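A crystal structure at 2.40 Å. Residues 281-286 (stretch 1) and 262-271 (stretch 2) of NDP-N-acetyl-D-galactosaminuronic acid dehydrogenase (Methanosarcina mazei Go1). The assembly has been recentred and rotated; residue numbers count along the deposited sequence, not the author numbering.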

ATOM      1  N   ALA A 281      -5.661   1.079  -0.868  1.00 34.80           N
ATOM      2  CA  ALA A 281      -5.666   1.705   0.464  1.00 34.25           C
ATOM      3  C   ALA A 281      -4.904   3.032   0.516  1.00 32.89           C
ATOM      4  O   ALA A 281      -4.051   3.230   1.355  1.00 32.89           O
ATOM      5  CB  ALA A 281      -5.146   0.729   1.507  1.00 34.06           C
ATOM      6  N   VAL A 282      -5.270   3.929  -0.388  1.00 32.31           N
ATOM      7  CA  VAL A 282      -4.581   5.206  -0.644  1.00 31.87           C
ATOM      8  C   VAL A 282      -4.802   6.261   0.449  1.00 31.76           C
ATOM      9  O   VAL A 282      -5.935   6.713   0.699  1.00 31.54           O
ATOM     10  CB  VAL A 282      -5.029   5.824  -1.991  1.00 30.98           C
ATOM     11  CG1 VAL A 282      -4.178   7.021  -2.355  1.00 36.06           C
ATOM     12  CG2 VAL A 282      -4.931   4.821  -3.081  1.00 37.10           C
ATOM     13  N   LEU A 283      -3.697   6.686   1.048  1.00 30.95           N
ATOM     14  CA  LEU A 283      -3.737   7.712   2.077  1.00 30.16           C
ATOM     15  C   LEU A 283      -3.791   9.121   1.453  1.00 29.28           C
ATOM     16  O   LEU A 283      -4.226   9.302   0.303  1.00 29.40           O
ATOM     17  CB  LEU A 283      -2.528   7.540   3.014  1.00 30.26           C
ATOM     18  CG  LEU A 283      -2.448   6.153   3.716  1.00 44.54           C
ATOM     19  CD1 LEU A 283      -1.194   5.943   4.573  1.00 29.41           C
ATOM     20  CD2 LEU A 283      -3.720   5.895   4.566  1.00 30.34           C
ATOM     21  N   TRP A 284      -3.326  10.094   2.211  1.00 27.71           N
ATOM     22  CA  TRP A 284      -3.478  11.508   1.901  1.00 27.57           C
ATOM     23  C   TRP A 284      -2.088  12.112   1.896  1.00 27.38           C
ATOM     24  O   TRP A 284      -1.255  11.763   2.737  1.00 26.85           O
ATOM     25  CB  TRP A 284      -4.326  12.189   2.961  1.00 27.99           C
ATOM     26  CG  TRP A 284      -5.721  11.625   3.046  1.00 30.50           C
ATOM     27  CD1 TRP A 284      -6.150  10.570   3.836  1.00 29.83           C
ATOM     28  CD2 TRP A 284      -6.868  12.064   2.316  1.00 29.11           C
ATOM     29  NE1 TRP A 284      -7.506  10.351   3.654  1.00 30.32           N
ATOM     30  CE2 TRP A 284      -7.970  11.250   2.726  1.00 30.62           C
ATOM     31  CE3 TRP A 284      -7.087  13.084   1.391  1.00 29.67           C
ATOM     32  CZ2 TRP A 284      -9.264  11.428   2.223  1.00 29.08           C
ATOM     33  CZ3 TRP A 284      -8.361  13.261   0.890  1.00 28.56           C
ATOM     34  CH2 TRP A 284      -9.443  12.437   1.311  1.00 30.32           C
ATOM     35  N   PRO A 285      -1.803  12.946   0.898  1.00 27.57           N
ATOM     36  CA  PRO A 285      -0.473  13.582   0.749  1.00 28.43           C
ATOM     37  C   PRO A 285      -0.410  14.828   1.661  1.00 29.57           C
ATOM     38  O   PRO A 285      -1.472  15.264   2.139  1.00 29.45           O
ATOM     39  CB  PRO A 285      -0.440  13.962  -0.753  1.00 27.78           C
ATOM     40  CG  PRO A 285      -1.931  14.212  -1.097  1.00 28.23           C
ATOM     41  CD  PRO A 285      -2.734  13.286  -0.197  1.00 26.78           C
ATOM     42  N   GLY A 286       0.783  15.390   1.906  1.00 30.03           N
ATOM     43  CA  GLY A 286       0.928  16.450   2.926  1.00 29.75           C
ATOM     44  C   GLY A 286       2.315  17.061   3.157  1.00 30.31           C
ATOM     45  O   GLY A 286       3.288  16.706   2.523  1.00 29.98           O
TER
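Stretch 2 (262-271) NVYDVRTGVD

Stretch 2 is a helix from Val263, preceded by Asn262, that packs against stretch 1, a segment without regular helix or strand. The two stretches run in opposite senses: Val282 lies nearest Asp271 (CA to CA 6.3 Å) and Pro285 nearest Val263 (CA to CA 8.7 Å), so stretch 1 climbs from the late part of the helix back to its first turn. The contact between them buries 421 Å², both sides summed.

The start of the helix is capped by Asn262, whose OD1 accepts from Tyr264 N at 3.0 Å, satisfying an amide that has no earlier turn to bond to. After a first turn in which Asp265 N reaches Asn262 O at 3.3 Å, the backbone follows the i to i+4 pattern: Arg267 N to Val263 O is 2.8 Å, Gly269 N to Asp265 O 2.9 Å, Val270 N to Val266 O 2.8 Å and Asp271 N to Arg267 O 2.8 Å. These backbone bonds stay within stretch 2, and every direct hydrogen bond to stretch 1 comes from a side chain.

That side chain is Arg267, extended through chi1, chi2 and chi3 (all t), with CA-to-CB pointing toward stretch 1. Its guanidinium serves two consecutive carbonyls of the irregular segment. Arg267 NH2 donates to Val282 O at 2.7 Å and Arg267 NE to Leu283 O at 2.7 Å; a weak second bond runs from Arg267 NE to Val282 O at 3.3 Å, with an angle of 127°. Both oxygens lie near the guanidinium plane, where the N-H bonds point, which leaves the faces free for other contacts. One face lies flat on Trp284, centres 3.7 Å apart and planes at 21°. Arg267 CZ is 3.7 Å from the centroid of the six-membered ring of Trp284 and 15° off its normal, a cation-pi arrangement; the closest atoms are Arg267 NH1 and Trp284 CH2, at 3.3 Å.

Apolar contacts flank this polar centre. Towards the later helix, Val282 CG2 meets Val270 CG1 at 3.4 Å. Towards its start, the edges of two aromatic rings meet, Trp284 CE3 to Tyr264 CE1 at 3.7 Å, and Pro285 CG approaches Val263 CG1 at 4.1 Å, while Pro285 CD lies 4.1 Å from Tyr264 CE1. The tyrosine hydroxyl reaches stretch 1 through a water: water 1 lies 2.5 Å from Tyr264 OH and donates from its O to Pro285 O, also at 2.5 Å. Three carbonyls of stretch 1 are therefore engaged by polar groups, the consecutive Val282 O and Leu283 O by Arg267 and Pro285 O by water.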

ATOM      1  N   ASN A 262      -5.380  17.514 -10.669  1.00 23.74           N
ATOM      2  CA  ASN A 262      -5.741  17.423  -9.255  1.00 25.02           C
ATOM      3  C   ASN A 262      -5.361  16.101  -8.655  1.00 24.72           C
ATOM      4  O   ASN A 262      -5.941  15.086  -9.072  1.00 25.71           O
ATOM      5  CB  ASN A 262      -7.277  17.579  -9.093  1.00 26.14           C
ATOM      6  CG  ASN A 262      -7.685  17.923  -7.664  1.00 35.26           C
ATOM      7  OD1 ASN A 262      -6.904  17.721  -6.732  1.00 26.65           O
ATOM      8  ND2 ASN A 262      -8.900  18.453  -7.486  1.00 25.77           N
ATOM      9  N   VAL A 263      -4.457  16.076  -7.657  1.00 23.37           N
ATOM     10  CA  VAL A 263      -4.163  14.782  -6.985  1.00 23.48           C
ATOM     11  C   VAL A 263      -5.433  14.108  -6.431  1.00 23.99           C
ATOM     12  O   VAL A 263      -5.549  12.878  -6.469  1.00 23.85           O
ATOM     13  CB  VAL A 263      -3.010  14.815  -5.895  1.00 23.50           C
ATOM     14  CG1 VAL A 263      -3.426  15.552  -4.668  1.00 18.86           C
ATOM     15  CG2 VAL A 263      -2.582  13.377  -5.489  1.00 18.15           C
ATOM     16  N   TYR A 264      -6.379  14.906  -5.934  1.00 24.60           N
ATOM     17  CA  TYR A 264      -7.539  14.341  -5.238  1.00 25.38           C
ATOM     18  C   TYR A 264      -8.515  13.633  -6.156  1.00 25.89           C
ATOM     19  O   TYR A 264      -9.172  12.723  -5.743  1.00 25.73           O
ATOM     20  CB  TYR A 264      -8.208  15.368  -4.328  1.00 25.83           C
ATOM     21  CG  TYR A 264      -7.249  15.825  -3.277  1.00 24.91           C
ATOM     22  CD1 TYR A 264      -6.950  15.026  -2.178  1.00 26.82           C
ATOM     23  CD2 TYR A 264      -6.560  17.006  -3.422  1.00 26.95           C
ATOM     24  CE1 TYR A 264      -6.018  15.424  -1.228  1.00 25.18           C
ATOM     25  CE2 TYR A 264      -5.621  17.395  -2.487  1.00 25.50           C
ATOM     26  CZ  TYR A 264      -5.378  16.618  -1.392  1.00 26.79           C
ATOM     27  OH  TYR A 264      -4.454  17.042  -0.487  1.00 25.61           O
ATOM     28  N   ASP A 265      -8.547  14.007  -7.421  1.00 27.18           N
ATOM     29  CA  ASP A 265      -9.400  13.337  -8.378  1.00 27.65           C
ATOM     30  C   ASP A 265      -8.725  12.029  -8.757  1.00 28.22           C
ATOM     31  O   ASP A 265      -9.387  10.999  -8.928  1.00 28.65           O
ATOM     32  CB  ASP A 265      -9.578  14.195  -9.628  1.00 27.62           C
ATOM     33  CG  ASP A 265     -10.474  15.419  -9.405  1.00 42.59           C
ATOM     34  OD1 ASP A 265     -11.423  15.409  -8.563  1.00 28.06           O
ATOM     35  OD2 ASP A 265     -10.223  16.403 -10.128  1.00 28.47           O
ATOM     36  N   VAL A 266      -7.402  12.063  -8.868  1.00 27.68           N
ATOM     37  CA  VAL A 266      -6.665  10.848  -9.202  1.00 27.43           C
ATOM     38  C   VAL A 266      -6.937   9.905  -8.071  1.00 27.09           C
ATOM     39  O   VAL A 266      -7.515   8.834  -8.283  1.00 28.08           O
ATOM     40  CB  VAL A 266      -5.163  11.118  -9.544  1.00 27.46           C
ATOM     41  CG1 VAL A 266      -4.395   9.836  -9.908  1.00 14.91           C
ATOM     42  CG2 VAL A 266      -5.090  12.105 -10.750  1.00 14.66           C
ATOM     43  N   ARG A 267      -6.662  10.372  -6.866  1.00 26.35           N
ATOM     44  CA  ARG A 267      -6.861   9.597  -5.647  1.00 26.20           C
ATOM     45  C   ARG A 267      -8.296   9.032  -5.435  1.00 25.73           C
ATOM     46  O   ARG A 267      -8.461   7.829  -5.149  1.00 24.92           O
ATOM     47  CB  ARG A 267      -6.442  10.408  -4.432  1.00 26.73           C
ATOM     48  CG  ARG A 267      -6.794   9.683  -3.173  1.00 28.01           C
ATOM     49  CD  ARG A 267      -6.345  10.401  -1.942  1.00 26.71           C
ATOM     50  NE  ARG A 267      -6.624   9.497  -0.857  1.00 28.33           N
ATOM     51  CZ  ARG A 267      -7.835   9.274  -0.366  1.00 26.88           C
ATOM     52  NH1 ARG A 267      -8.865   9.952  -0.816  1.00 28.22           N
ATOM     53  NH2 ARG A 267      -7.998   8.388   0.606  1.00 28.99           N
ATOM     54  N   THR A 268      -9.334   9.851  -5.575  1.00 25.87           N
ATOM     55  CA  THR A 268     -10.693   9.269  -5.521  1.00 25.66           C
ATOM     56  C   THR A 268     -10.941   8.230  -6.638  1.00 26.13           C
ATOM     57  O   THR A 268     -11.467   7.141  -6.371  1.00 25.20           O
ATOM     58  CB  THR A 268     -11.891  10.267  -5.222  1.00 25.30           C
ATOM     59  OG1 THR A 268     -12.991  10.056  -6.126  1.00 27.47           O
ATOM     60  CG2 THR A 268     -11.496  11.691  -5.239  1.00 26.06           C
ATOM     61  N   GLY A 269     -10.500   8.527  -7.853  1.00 26.94           N
ATOM     62  CA  GLY A 269     -10.471   7.518  -8.906  1.00 27.94           C
ATOM     63  C   GLY A 269      -9.837   6.217  -8.447  1.00 29.85           C
ATOM     64  O   GLY A 269     -10.511   5.186  -8.441  1.00 30.51           O
ATOM     65  N   VAL A 270      -8.565   6.261  -8.018  1.00 30.59           N
ATOM     66  CA  VAL A 270      -7.863   5.056  -7.562  1.00 31.93           C
ATOM     67  C   VAL A 270      -8.631   4.305  -6.455  1.00 34.41           C
ATOM     68  O   VAL A 270      -8.784   3.076  -6.477  1.00 36.01           O
ATOM     69  CB  VAL A 270      -6.466   5.386  -6.984  1.00 31.82           C
ATOM     70  CG1 VAL A 270      -5.914   4.208  -6.244  1.00 16.22           C
ATOM     71  CG2 VAL A 270      -5.484   5.775  -8.048  1.00 16.75           C
ATOM     72  N   ASP A 271      -9.093   5.070  -5.477  1.00 34.86           N
ATOM     73  CA  ASP A 271      -9.724   4.566  -4.284  1.00 34.12           C
ATOM     74  C   ASP A 271     -11.064   3.908  -4.571  1.00 33.01           C
ATOM     75  O   ASP A 271     -11.661   3.301  -3.685  1.00 32.69           O
ATOM     76  CB  ASP A 271      -9.856   5.730  -3.307  1.00 35.03           C
ATOM     77  CG  ASP A 271     -10.521   5.347  -2.025  1.00 49.90           C
ATOM     78  OD1 ASP A 271      -9.844   4.704  -1.202  1.00 36.69           O
ATOM     79  OD2 ASP A 271     -11.712   5.705  -1.839  1.00 35.91           O
TER
HETATM   80  O   HOH W   1      -3.784  16.231   1.733  1.00 27.34           O